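Periplasmic binding protein (Mycobacterium smegmatis, PDB 4MDY) probably binds an iron-containing solute, such as a ferric siderophore, outside the cell membrane and delivers it to an ABC transporter for uptake. Local coordinates at residues I26-P30 against Q143-K147; I100-N104 against Q137-I141; V158-F162 against Y279-D284; L224-L230 against Q251-T255. The contacts are given in a common frame with arbitrary orientation. Numbering follows the deposited sequence.

Contact 1. Residues I26-P30 against Q143-K147; sequences IPGPP and QAVFK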
loop_
_atom_site.group_PDB
_atom_site.type_symbol
_atom_site.label_atom_id
_atom_site.label_comp_id
_atom_site.label_asym_id
_atom_site.label_seq_id
_atom_site.Cartn_x
_atom_site.Cartn_y
_atom_site.Cartn_z
ATOM N N ILE A 26 -5.768 14.624 -20.365
ATOM C CA ILE A 26 -4.506 14.096 -20.844
ATOM C C ILE A 26 -4.639 13.925 -22.362
ATOM O O ILE A 26 -5.426 13.098 -22.826
ATOM C CB ILE A 26 -4.147 12.757 -20.155
ATOM C CG1 ILE A 26 -4.193 12.893 -18.619
ATOM C CG2 ILE A 26 -2.765 12.291 -20.588
ATOM C CD1 ILE A 26 -5.508 12.470 -17.984
ATOM N N PRO A 27 -3.890 14.725 -23.145
ATOM C CA PRO A 27 -4.063 14.721 -24.608
ATOM C C PRO A 27 -3.780 13.385 -25.307
ATOM O O PRO A 27 -4.421 13.067 -26.315
ATOM C CB PRO A 27 -3.078 15.794 -25.085
ATOM C CG PRO A 27 -2.901 16.694 -23.919
ATOM C CD PRO A 27 -3.007 15.820 -22.699
ATOM N N GLY A 28 -2.830 12.614 -24.786
ATOM C CA GLY A 28 -2.513 11.303 -25.350
ATOM C C GLY A 28 -1.666 10.505 -24.381
ATOM O O GLY A 28 -1.369 10.989 -23.295
ATOM N N PRO A 29 -1.293 9.266 -24.755
ATOM C CA PRO A 29 -0.427 8.441 -23.908
ATOM C C PRO A 29 0.852 9.180 -23.494
ATOM O O PRO A 29 1.597 9.649 -24.354
ATOM C CB PRO A 29 -0.109 7.250 -24.805
ATOM C CG PRO A 29 -1.314 7.126 -25.674
ATOM C CD PRO A 29 -1.715 8.544 -25.970
ATOM N N PRO A 30 1.089 9.305 -22.180
ATOM C CA PRO A 30 2.164 10.161 -21.699
ATOM C C PRO A 30 3.541 9.525 -21.849
ATOM O O PRO A 30 3.701 8.340 -21.598
ATOM C CB PRO A 30 1.812 10.360 -20.227
ATOM C CG PRO A 30 1.079 9.113 -19.858
ATOM C CD PRO A 30 0.268 8.778 -21.072
ATOM N N GLN A 143 -6.760 4.951 -16.176
ATOM C CA GLN A 143 -7.453 5.854 -17.102
ATOM C C GLN A 143 -6.499 6.878 -17.710
ATOM O O GLN A 143 -6.442 7.043 -18.929
ATOM C CB GLN A 143 -8.610 6.558 -16.394
ATOM C CG GLN A 143 -9.791 5.640 -16.160
ATOM C CD GLN A 143 -10.843 6.227 -15.237
ATOM O OE1 GLN A 143 -10.989 7.440 -15.121
ATOM N NE2 GLN A 143 -11.586 5.360 -14.580
ATOM N N ALA A 144 -5.728 7.526 -16.844
ATOM C CA ALA A 144 -4.822 8.602 -17.241
ATOM C C ALA A 144 -3.704 8.162 -18.189
ATOM O O ALA A 144 -3.180 8.988 -18.953
ATOM C CB ALA A 144 -4.217 9.233 -16.001
ATOM N N VAL A 145 -3.320 6.885 -18.132
ATOM C CA VAL A 145 -2.245 6.377 -18.995
ATOM C C VAL A 145 -2.762 5.503 -20.137
ATOM O O VAL A 145 -1.977 4.834 -20.818
ATOM C CB VAL A 145 -1.136 5.655 -18.180
ATOM C CG1 VAL A 145 -0.635 6.565 -17.071
ATOM C CG2 VAL A 145 -1.592 4.311 -17.616
ATOM N N PHE A 146 -4.082 5.534 -20.344
ATOM C CA PHE A 146 -4.733 4.920 -21.498
ATOM C C PHE A 146 -4.645 3.387 -21.479
ATOM O O PHE A 146 -4.540 2.753 -22.524
ATOM C CB PHE A 146 -4.161 5.484 -22.810
ATOM C CG PHE A 146 -4.492 6.933 -23.058
ATOM C CD1 PHE A 146 -3.877 7.948 -22.334
ATOM C CD2 PHE A 146 -5.398 7.284 -24.055
ATOM C CE1 PHE A 146 -4.176 9.280 -22.574
ATOM C CE2 PHE A 146 -5.697 8.617 -24.301
ATOM C CZ PHE A 146 -5.086 9.617 -23.561
ATOM N N LYS A 147 -4.683 2.808 -20.282
ATOM C CA LYS A 147 -4.567 1.359 -20.093
ATOM C C LYS A 147 -5.579 0.886 -19.048
ATOM O O LYS A 147 -5.302 0.028 -18.208
ATOM C CB LYS A 147 -3.132 0.988 -19.709
ATOM C CG LYS A 147 -2.116 1.443 -20.750
ATOM C CD LYS A 147 -0.763 0.787 -20.600
ATOM C CE LYS A 147 0.291 1.486 -21.447
ATOM N NZ LYS A 147 1.612 0.780 -21.391
#

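Contact 2. Residues I100-N104 against Q137-I141; sequences IVATN and QATII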
loop_
_atom_site.group_PDB
_atom_site.type_symbol
_atom_site.label_atom_id
_atom_site.label_comp_id
_atom_site.label_asym_id
_atom_site.label_seq_id
_atom_site.Cartn_x
_atom_site.Cartn_y
_atom_site.Cartn_z
ATOM N N ILE A 100 1.855 14.100 -14.235
ATOM C CA ILE A 100 2.245 14.010 -12.843
ATOM C C ILE A 100 1.167 13.238 -12.102
ATOM O O ILE A 100 0.014 13.671 -12.049
ATOM C CB ILE A 100 2.433 15.403 -12.211
ATOM C CG1 ILE A 100 3.529 16.180 -12.957
ATOM C CG2 ILE A 100 2.814 15.281 -10.741
ATOM C CD1 ILE A 100 3.532 17.665 -12.661
ATOM N N VAL A 101 1.542 12.099 -11.535
ATOM C CA VAL A 101 0.623 11.296 -10.758
ATOM C C VAL A 101 0.858 11.557 -9.278
ATOM O O VAL A 101 1.944 11.269 -8.743
ATOM C CB VAL A 101 0.777 9.803 -11.082
ATOM C CG1 VAL A 101 -0.229 8.989 -10.292
ATOM C CG2 VAL A 101 0.587 9.562 -12.571
ATOM N N ALA A 102 -0.166 12.113 -8.623
ATOM C CA ALA A 102 -0.075 12.490 -7.222
ATOM C C ALA A 102 -1.365 12.173 -6.470
ATOM O O ALA A 102 -2.028 13.059 -5.928
ATOM C CB ALA A 102 0.290 13.963 -7.088
ATOM N N THR A 103 -1.702 10.890 -6.424
ATOM C CA THR A 103 -2.909 10.438 -5.746
ATOM C C THR A 103 -2.638 10.109 -4.278
ATOM O O THR A 103 -3.558 10.110 -3.468
ATOM C CB THR A 103 -3.504 9.194 -6.443
ATOM O OG1 THR A 103 -2.552 8.126 -6.415
ATOM C CG2 THR A 103 -3.858 9.502 -7.876
ATOM N N ASN A 104 -1.369 9.865 -3.941
ATOM C CA ASN A 104 -0.963 9.444 -2.603
ATOM C C ASN A 104 0.241 10.268 -2.145
ATOM O O ASN A 104 1.281 9.724 -1.770
ATOM C CB ASN A 104 -0.619 7.950 -2.631
ATOM C CG ASN A 104 -0.456 7.343 -1.245
ATOM O OD1 ASN A 104 -0.799 7.947 -0.230
ATOM N ND2 ASN A 104 0.053 6.125 -1.205
ATOM N N GLN A 137 -7.235 4.544 -6.601
ATOM C CA GLN A 137 -5.957 5.005 -7.128
ATOM C C GLN A 137 -5.561 4.274 -8.417
ATOM O O GLN A 137 -5.126 4.900 -9.383
ATOM C CB GLN A 137 -4.876 4.851 -6.062
ATOM C CG GLN A 137 -3.473 5.063 -6.580
ATOM C CD GLN A 137 -2.470 5.139 -5.451
ATOM O OE1 GLN A 137 -2.648 5.902 -4.502
ATOM N NE2 GLN A 137 -1.413 4.339 -5.540
ATOM N N ALA A 138 -5.691 2.949 -8.430
ATOM C CA ALA A 138 -5.339 2.167 -9.609
ATOM C C ALA A 138 -6.220 2.561 -10.784
ATOM O O ALA A 138 -5.733 2.774 -11.888
ATOM C CB ALA A 138 -5.484 0.680 -9.325
ATOM N N THR A 139 -7.522 2.675 -10.540
ATOM C CA THR A 139 -8.455 2.996 -11.611
ATOM C C THR A 139 -8.171 4.342 -12.293
ATOM O O THR A 139 -8.125 4.408 -13.517
ATOM C CB THR A 139 -9.912 2.939 -11.121
ATOM O OG1 THR A 139 -10.179 1.617 -10.631
ATOM C CG2 THR A 139 -10.875 3.239 -12.260
ATOM N N ILE A 140 -7.984 5.406 -11.520
ATOM C CA ILE A 140 -7.743 6.711 -12.132
ATOM C C ILE A 140 -6.400 6.734 -12.876
ATOM O O ILE A 140 -6.307 7.331 -13.932
ATOM C CB ILE A 140 -7.854 7.876 -11.129
ATOM C CG1 ILE A 140 -8.003 9.204 -11.872
ATOM C CG2 ILE A 140 -6.660 7.920 -10.185
ATOM C CD1 ILE A 140 -8.323 10.375 -10.967
ATOM N N ILE A 141 -5.381 6.061 -12.338
ATOM C CA ILE A 141 -4.061 6.012 -12.999
ATOM C C ILE A 141 -4.130 5.244 -14.324
ATOM O O ILE A 141 -3.569 5.680 -15.334
ATOM C CB ILE A 141 -2.980 5.411 -12.075
ATOM C CG1 ILE A 141 -2.732 6.350 -10.896
ATOM C CG2 ILE A 141 -1.679 5.167 -12.842
ATOM C CD1 ILE A 141 -1.895 5.744 -9.787
#

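Contact 3. Residues V158-F162 against Y279-D284; sequences VDDRF and YPVVAD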
loop_
_atom_site.group_PDB
_atom_site.type_symbol
_atom_site.label_atom_id
_atom_site.label_comp_id
_atom_site.label_asym_id
_atom_site.label_seq_id
_atom_site.Cartn_x
_atom_site.Cartn_y
_atom_site.Cartn_z
ATOM N N VAL A 158 -6.139 -9.563 -8.570
ATOM C CA VAL A 158 -5.860 -9.480 -7.135
ATOM C C VAL A 158 -7.021 -10.022 -6.310
ATOM O O VAL A 158 -6.812 -10.838 -5.417
ATOM C CB VAL A 158 -5.543 -8.032 -6.706
ATOM C CG1 VAL A 158 -5.565 -7.886 -5.185
ATOM C CG2 VAL A 158 -4.198 -7.601 -7.271
ATOM N N ASP A 159 -8.238 -9.569 -6.614
ATOM C CA ASP A 159 -9.432 -10.060 -5.923
ATOM C C ASP A 159 -9.519 -11.585 -6.016
ATOM O O ASP A 159 -9.767 -12.267 -5.012
ATOM C CB ASP A 159 -10.704 -9.429 -6.510
ATOM C CG ASP A 159 -10.882 -7.968 -6.112
ATOM O OD1 ASP A 159 -10.229 -7.513 -5.145
ATOM O OD2 ASP A 159 -11.686 -7.266 -6.768
ATOM N N ASP A 160 -9.296 -12.107 -7.220
ATOM C CA ASP A 160 -9.330 -13.551 -7.464
ATOM C C ASP A 160 -8.264 -14.316 -6.681
ATOM O O ASP A 160 -8.531 -15.410 -6.196
ATOM C CB ASP A 160 -9.182 -13.857 -8.959
ATOM C CG ASP A 160 -10.403 -13.443 -9.774
ATOM O OD1 ASP A 160 -11.470 -13.145 -9.189
ATOM O OD2 ASP A 160 -10.293 -13.416 -11.016
ATOM N N ARG A 161 -7.063 -13.759 -6.569
ATOM C CA ARG A 161 -6.020 -14.374 -5.732
ATOM C C ARG A 161 -6.487 -14.572 -4.290
ATOM O O ARG A 161 -6.328 -15.655 -3.732
ATOM C CB ARG A 161 -4.728 -13.548 -5.737
ATOM C CG ARG A 161 -3.933 -13.583 -7.037
ATOM C CD ARG A 161 -3.458 -14.979 -7.428
ATOM N NE ARG A 161 -2.644 -15.624 -6.389
ATOM C CZ ARG A 161 -1.352 -15.381 -6.163
ATOM N NH1 ARG A 161 -0.674 -14.492 -6.890
ATOM N NH2 ARG A 161 -0.728 -16.036 -5.190
ATOM N N PHE A 162 -7.073 -13.539 -3.687
ATOM C CA PHE A 162 -7.555 -13.644 -2.305
ATOM C C PHE A 162 -8.761 -14.584 -2.166
ATOM O O PHE A 162 -8.858 -15.325 -1.187
ATOM C CB PHE A 162 -7.849 -12.256 -1.726
ATOM C CG PHE A 162 -6.626 -11.387 -1.612
ATOM C CD1 PHE A 162 -5.486 -11.848 -0.950
ATOM C CD2 PHE A 162 -6.598 -10.121 -2.170
ATOM C CE1 PHE A 162 -4.348 -11.060 -0.848
ATOM C CE2 PHE A 162 -5.465 -9.329 -2.066
ATOM C CZ PHE A 162 -4.338 -9.798 -1.408
ATOM N N TYR A 279 0.158 -6.862 -3.851
ATOM C CA TYR A 279 -0.835 -7.762 -3.265
ATOM C C TYR A 279 -0.677 -9.246 -3.650
ATOM O O TYR A 279 -0.935 -10.110 -2.811
ATOM C CB TYR A 279 -2.270 -7.286 -3.542
ATOM C CG TYR A 279 -2.876 -6.402 -2.466
ATOM C CD1 TYR A 279 -2.666 -6.650 -1.103
ATOM C CD2 TYR A 279 -3.698 -5.334 -2.812
ATOM C CE1 TYR A 279 -3.227 -5.838 -0.129
ATOM C CE2 TYR A 279 -4.273 -4.528 -1.848
ATOM C CZ TYR A 279 -4.041 -4.781 -0.511
ATOM O OH TYR A 279 -4.621 -3.972 0.434
ATOM N N PRO A 280 -0.269 -9.549 -4.902
ATOM C CA PRO A 280 0.108 -10.932 -5.233
ATOM C C PRO A 280 1.187 -11.513 -4.317
ATOM O O PRO A 280 1.133 -12.700 -3.992
ATOM C CB PRO A 280 0.597 -10.822 -6.683
ATOM C CG PRO A 280 -0.241 -9.718 -7.246
ATOM C CD PRO A 280 -0.361 -8.718 -6.118
ATOM N N VAL A 281 2.139 -10.689 -3.886
ATOM C CA VAL A 281 3.160 -11.137 -2.921
ATOM C C VAL A 281 2.522 -11.490 -1.569
ATOM O O VAL A 281 2.910 -12.471 -0.927
ATOM C CB VAL A 281 4.261 -10.072 -2.723
ATOM C CG1 VAL A 281 5.210 -10.462 -1.593
ATOM C CG2 VAL A 281 5.026 -9.856 -4.018
ATOM N N VAL A 282 1.536 -10.698 -1.151
ATOM C CA VAL A 282 0.792 -10.966 0.080
ATOM C C VAL A 282 0.022 -12.280 -0.057
ATOM O O VAL A 282 0.038 -13.105 0.858
ATOM C CB VAL A 282 -0.167 -9.805 0.439
ATOM C CG1 VAL A 282 -0.973 -10.121 1.693
ATOM C CG2 VAL A 282 0.602 -8.493 0.606
ATOM N N ALA A 283 -0.631 -12.486 -1.202
ATOM C CA ALA A 283 -1.394 -13.717 -1.431
ATOM C C ALA A 283 -0.480 -14.952 -1.482
ATOM O O ALA A 283 -0.906 -16.053 -1.142
ATOM C CB ALA A 283 -2.231 -13.610 -2.698
ATOM N N ASP A 284 0.772 -14.771 -1.894
ATOM C CA ASP A 284 1.741 -15.872 -1.895
ATOM C C ASP A 284 2.241 -16.186 -0.492
ATOM O O ASP A 284 2.218 -17.343 -0.071
ATOM C CB ASP A 284 2.951 -15.555 -2.781
ATOM C CG ASP A 284 2.712 -15.864 -4.241
ATOM O OD1 ASP A 284 1.773 -16.625 -4.557
ATOM O OD2 ASP A 284 3.475 -15.351 -5.081
#

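Contact 4. Residues L224-L230 against Q251-T255; sequences LDGADVL and QLAAT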
loop_
_atom_site.group_PDB
_atom_site.type_symbol
_atom_site.label_atom_id
_atom_site.label_comp_id
_atom_site.label_asym_id
_atom_site.label_seq_id
_atom_site.Cartn_x
_atom_site.Cartn_y
_atom_site.Cartn_z
ATOM N N LEU A 224 -5.804 -7.451 22.423
ATOM C CA LEU A 224 -5.068 -8.435 21.625
ATOM C C LEU A 224 -5.419 -9.881 21.971
ATOM O O LEU A 224 -5.365 -10.750 21.104
ATOM C CB LEU A 224 -3.544 -8.217 21.709
ATOM C CG LEU A 224 -2.954 -7.210 20.714
ATOM C CD1 LEU A 224 -3.604 -5.850 20.841
ATOM C CD2 LEU A 224 -1.441 -7.091 20.866
ATOM N N ASP A 225 -5.796 -10.146 23.220
ATOM C CA ASP A 225 -6.181 -11.511 23.590
ATOM C C ASP A 225 -7.541 -11.894 23.003
ATOM O O ASP A 225 -7.958 -13.040 23.122
ATOM C CB ASP A 225 -6.144 -11.717 25.109
ATOM C CG ASP A 225 -4.718 -11.791 25.663
ATOM O OD1 ASP A 225 -3.783 -12.146 24.909
ATOM O OD2 ASP A 225 -4.539 -11.506 26.867
ATOM N N GLY A 226 -8.221 -10.942 22.364
ATOM C CA GLY A 226 -9.457 -11.232 21.629
ATOM C C GLY A 226 -9.260 -11.841 20.244
ATOM O O GLY A 226 -10.236 -12.249 19.608
ATOM N N ALA A 227 -8.012 -11.905 19.774
ATOM C CA ALA A 227 -7.705 -12.372 18.417
ATOM C C ALA A 227 -7.135 -13.786 18.406
ATOM O O ALA A 227 -6.492 -14.222 19.370
ATOM C CB ALA A 227 -6.736 -11.416 17.734
ATOM N N ASP A 228 -7.392 -14.493 17.308
ATOM C CA ASP A 228 -6.843 -15.826 17.065
ATOM C C ASP A 228 -5.447 -15.777 16.428
ATOM O O ASP A 228 -4.661 -16.709 16.575
ATOM C CB ASP A 228 -7.788 -16.614 16.162
ATOM C CG ASP A 228 -9.133 -16.857 16.814
ATOM O OD1 ASP A 228 -9.148 -17.337 17.972
ATOM O OD2 ASP A 228 -10.172 -16.556 16.185
ATOM N N VAL A 229 -5.156 -14.695 15.710
ATOM C CA VAL A 229 -3.860 -14.497 15.081
ATOM C C VAL A 229 -3.530 -13.004 15.061
ATOM O O VAL A 229 -4.399 -12.175 14.784
ATOM C CB VAL A 229 -3.822 -15.095 13.645
ATOM C CG1 VAL A 229 -4.901 -14.490 12.753
ATOM C CG2 VAL A 229 -2.452 -14.915 13.002
ATOM N N LEU A 230 -2.284 -12.673 15.393
ATOM C CA LEU A 230 -1.782 -11.303 15.301
ATOM C C LEU A 230 -0.732 -11.257 14.210
ATOM O O LEU A 230 0.203 -12.057 14.203
ATOM C CB LEU A 230 -1.151 -10.841 16.619
ATOM C CG LEU A 230 -1.988 -10.982 17.884
ATOM C CD1 LEU A 230 -1.188 -10.467 19.070
ATOM C CD2 LEU A 230 -3.309 -10.242 17.766
ATOM N N GLN A 251 3.445 -11.911 27.497
ATOM C CA GLN A 251 2.368 -12.629 28.184
ATOM C C GLN A 251 1.055 -12.678 27.411
ATOM O O GLN A 251 0.058 -13.184 27.918
ATOM C CB GLN A 251 2.131 -12.021 29.559
ATOM C CG GLN A 251 3.291 -12.259 30.497
ATOM C CD GLN A 251 2.949 -11.937 31.934
ATOM O OE1 GLN A 251 2.420 -10.862 32.231
ATOM N NE2 GLN A 251 3.251 -12.871 32.838
ATOM N N LEU A 252 1.049 -12.164 26.193
ATOM C CA LEU A 252 -0.124 -12.297 25.348
ATOM C C LEU A 252 -0.421 -13.771 25.104
ATOM O O LEU A 252 0.492 -14.580 24.985
ATOM C CB LEU A 252 0.095 -11.588 24.014
ATOM C CG LEU A 252 0.135 -10.058 24.086
ATOM C CD1 LEU A 252 0.552 -9.488 22.740
ATOM C CD2 LEU A 252 -1.218 -9.500 24.515
ATOM N N ALA A 253 -1.704 -14.113 25.030
ATOM C CA ALA A 253 -2.116 -15.459 24.653
ATOM C C ALA A 253 -1.502 -15.845 23.302
ATOM O O ALA A 253 -1.068 -16.976 23.117
ATOM C CB ALA A 253 -3.632 -15.552 24.598
ATOM N N ALA A 254 -1.440 -14.892 22.372
ATOM C CA ALA A 254 -0.832 -15.130 21.070
ATOM C C ALA A 254 0.638 -15.525 21.185
ATOM O O ALA A 254 1.109 -16.375 20.427
ATOM C CB ALA A 254 -0.970 -13.904 20.185
ATOM N N THR A 255 1.362 -14.913 22.118
ATOM C CA THR A 255 2.774 -15.252 22.310
ATOM C C THR A 255 2.896 -16.642 22.933
ATOM O O THR A 255 3.703 -17.443 22.492
ATOM C CB THR A 255 3.511 -14.184 23.139
ATOM O OG1 THR A 255 3.352 -12.905 22.506
ATOM C CG2 THR A 255 5.005 -14.499 23.249
HETATM O O HOH W 1 -3.167 -12.527 22.320
HETATM O O HOH W 2 -2.063 -11.326 28.076
#

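Contact 1. Residues I26-P30 against Q143-K147
Phe-146 buries the most surface here. Its ring sits inside the bend made by residues 26-30. Pro-29 lies over one face: its CD is 4.1 Å from the centroid of the Phe-146 ring and almost on the ring normal, a CH-pi contact. The backbone also touches the ring, with Gly-28 C 3.3 Å from Phe-146 CE1. At the ring edge, Ile-26 O is 3.6 Å from Phe-146 CZ. Ile-26 is second in buried area. Its CG2 is 3.9 Å from Phe-146 CE1, and its CD1 is 4.0 Å from Ala-144 CB. Ala-144 belongs to the last turn of helix 134-144. Pro-30 closes the far side, with CG 4.1 Å from Val-145 CG1. Both Pro-30 and Val-145 also touch Leu-99 of strand 99-102. No hydrogen bond crosses the contact. Phe-146 has positive phi, and its N bonds to Gln-143 O at 3.1 Å. It is the C-prime residue of a Schellman motif, which ends the helix and turns the aromatic ring onto the proline-rich loop.

Contact 2. Residues I100-N104 against Q137-I141
Thr-103 lays its side chain against helix 134-144, with its methyl CG2 4.0 Å from Ile-140 CG2. Its hydroxyl OG1 is 2.9 Å from Gln-137 OE1. This is a weak hydrogen bond, from the Thr-103 hydroxyl to the amide oxygen of Gln-137. Gln-137 OE1 also lies 3.4 Å from Asn-104 CB. One turn along the helix, Ile-141 CD1 packs on Val-101 CG1 at 3.7 Å. Val-101 and Thr-103 both send CA-to-CB toward the helix, while that of Ala-102 between them points away. The helix therefore covers one face of strand 99-102 and of the residues that follow it. This strand is the middle one of the parallel sheet 33-35, 99-102, 121-123, in the N-terminal half of the periplasmic binding protein fold. Ile-140 reaches Val-122 on one neighbouring strand. The polar ends have stronger partners nearby: Gln-137 NE2 bonds to Asp-43 and Thr-39, and Asn-104 ND2 bonds to Thr-39. The contact thus runs from apolar at Val-101 to polar at Thr-103 and Asn-104. All its touching residues are buried, so the amides at the polar end are held in a hydrogen-bonded network inside the protein.

Contact 3. Residues V158-F162 against Y279-D284
Two helices run side by side here, with segment axes 9.6 Å apart and only 9° from parallel. Tyr-279 and Phe-162 are the large bumps. The edge of the Phe-162 ring meets the face of Tyr-279 in an offset edge-to-face pair. Their centroids are 5.4 Å apart and their planes stand at 86°. Phe-162 thus fills the hollow between Tyr-279 and Ala-283. Its CZ is 3.6 Å from Tyr-279 CD1, and its CE1 is 3.8 Å from Ala-283 CB. The small methyl of Ala-283 lets the helices approach, with Phe-162 CA only 6.2 Å from Ala-283 CA. In family 8 solute-binding proteins a long helix links the two lobes. Helix 148-168 fits that role, and the C-terminal helix 279-294 packs along it here. Val-158 is a smaller bump one turn earlier. Its CG1 is 3.7 Å from Tyr-279 CB, and its CG2 is 4.2 Å from Pro-280 CD. On the outer side Arg-161 reaches across the groove. Ala-283 CB lies over one face of its guanidinium, 3.8 Å from Arg-161 NH2. That same NH2 makes a salt bridge to Asp-284 OD1 at 2.6 Å, so the arginine covers the junction from the solvent side.

Contact 4. Residues L224-L230 against Q251-T255
Three leucines and an alanine form the apolar centre. Leu-224 CD2 is 3.6 Å from Leu-252 CD1. Leu-230 CD1 is 4.2 Å from the same Leu-252 CD1 and 3.6 Å from Ala-254 CB. Leu-224 and Leu-230 come from either end of the first segment, yet they converge on the start of helix 253-256. A type I turn from Leu-224 to Ala-227 reverses the chain between helix 220-224 and strand 229-233. Asp-225 lies in this turn and makes the polar edge. Its OD1 accepts a hydrogen bond from Ala-253 N, 2.9 Å away. Water 1 donates to Asp-225 OD1 at 2.7 Å and accepts from Ala-254 N at 2.9 Å. Farther out, water 2 donates to Asp-225 OD2 and to Gln-251 O, each 2.8 Å away. The carboxylate therefore meets the first backbone NH of the helix directly and the next through water. Leu-252 holds the N-cap position, and its side chain cannot accept these NH groups. Asp-225, from the turn before strand 229-233, serves in its place. Strand 229-233 pairs with strand 260-262, next along the parallel sheet. The arrangement belongs to a beta-alpha-beta crossover of the C-terminal lobe.

Contacts 1 and 2 share helix 134-144 and sit in the N-terminal lobe, with centres about 12 Å apart. Contact 2 is fully buried and closer to the centre of the chain. Contact 1 lies at the helix end and is partly exposed. Contact 3 falls between the lobes, on the next helix, 148-168. Contact 4 is in the other lobe, its centre about 48 Å from that of contact 1. Contact 1 is apolar and aromatic, with no hydrogen bond between its segments. Contact 2 mixes apolar packing with buried amides. Contacts 3 and 4 are mostly buried, each with an exposed carboxylate at its edge. It pairs with an arginine in contact 3, and with a backbone NH and waters in contact 4, which is nested within the loop closed by contact 3.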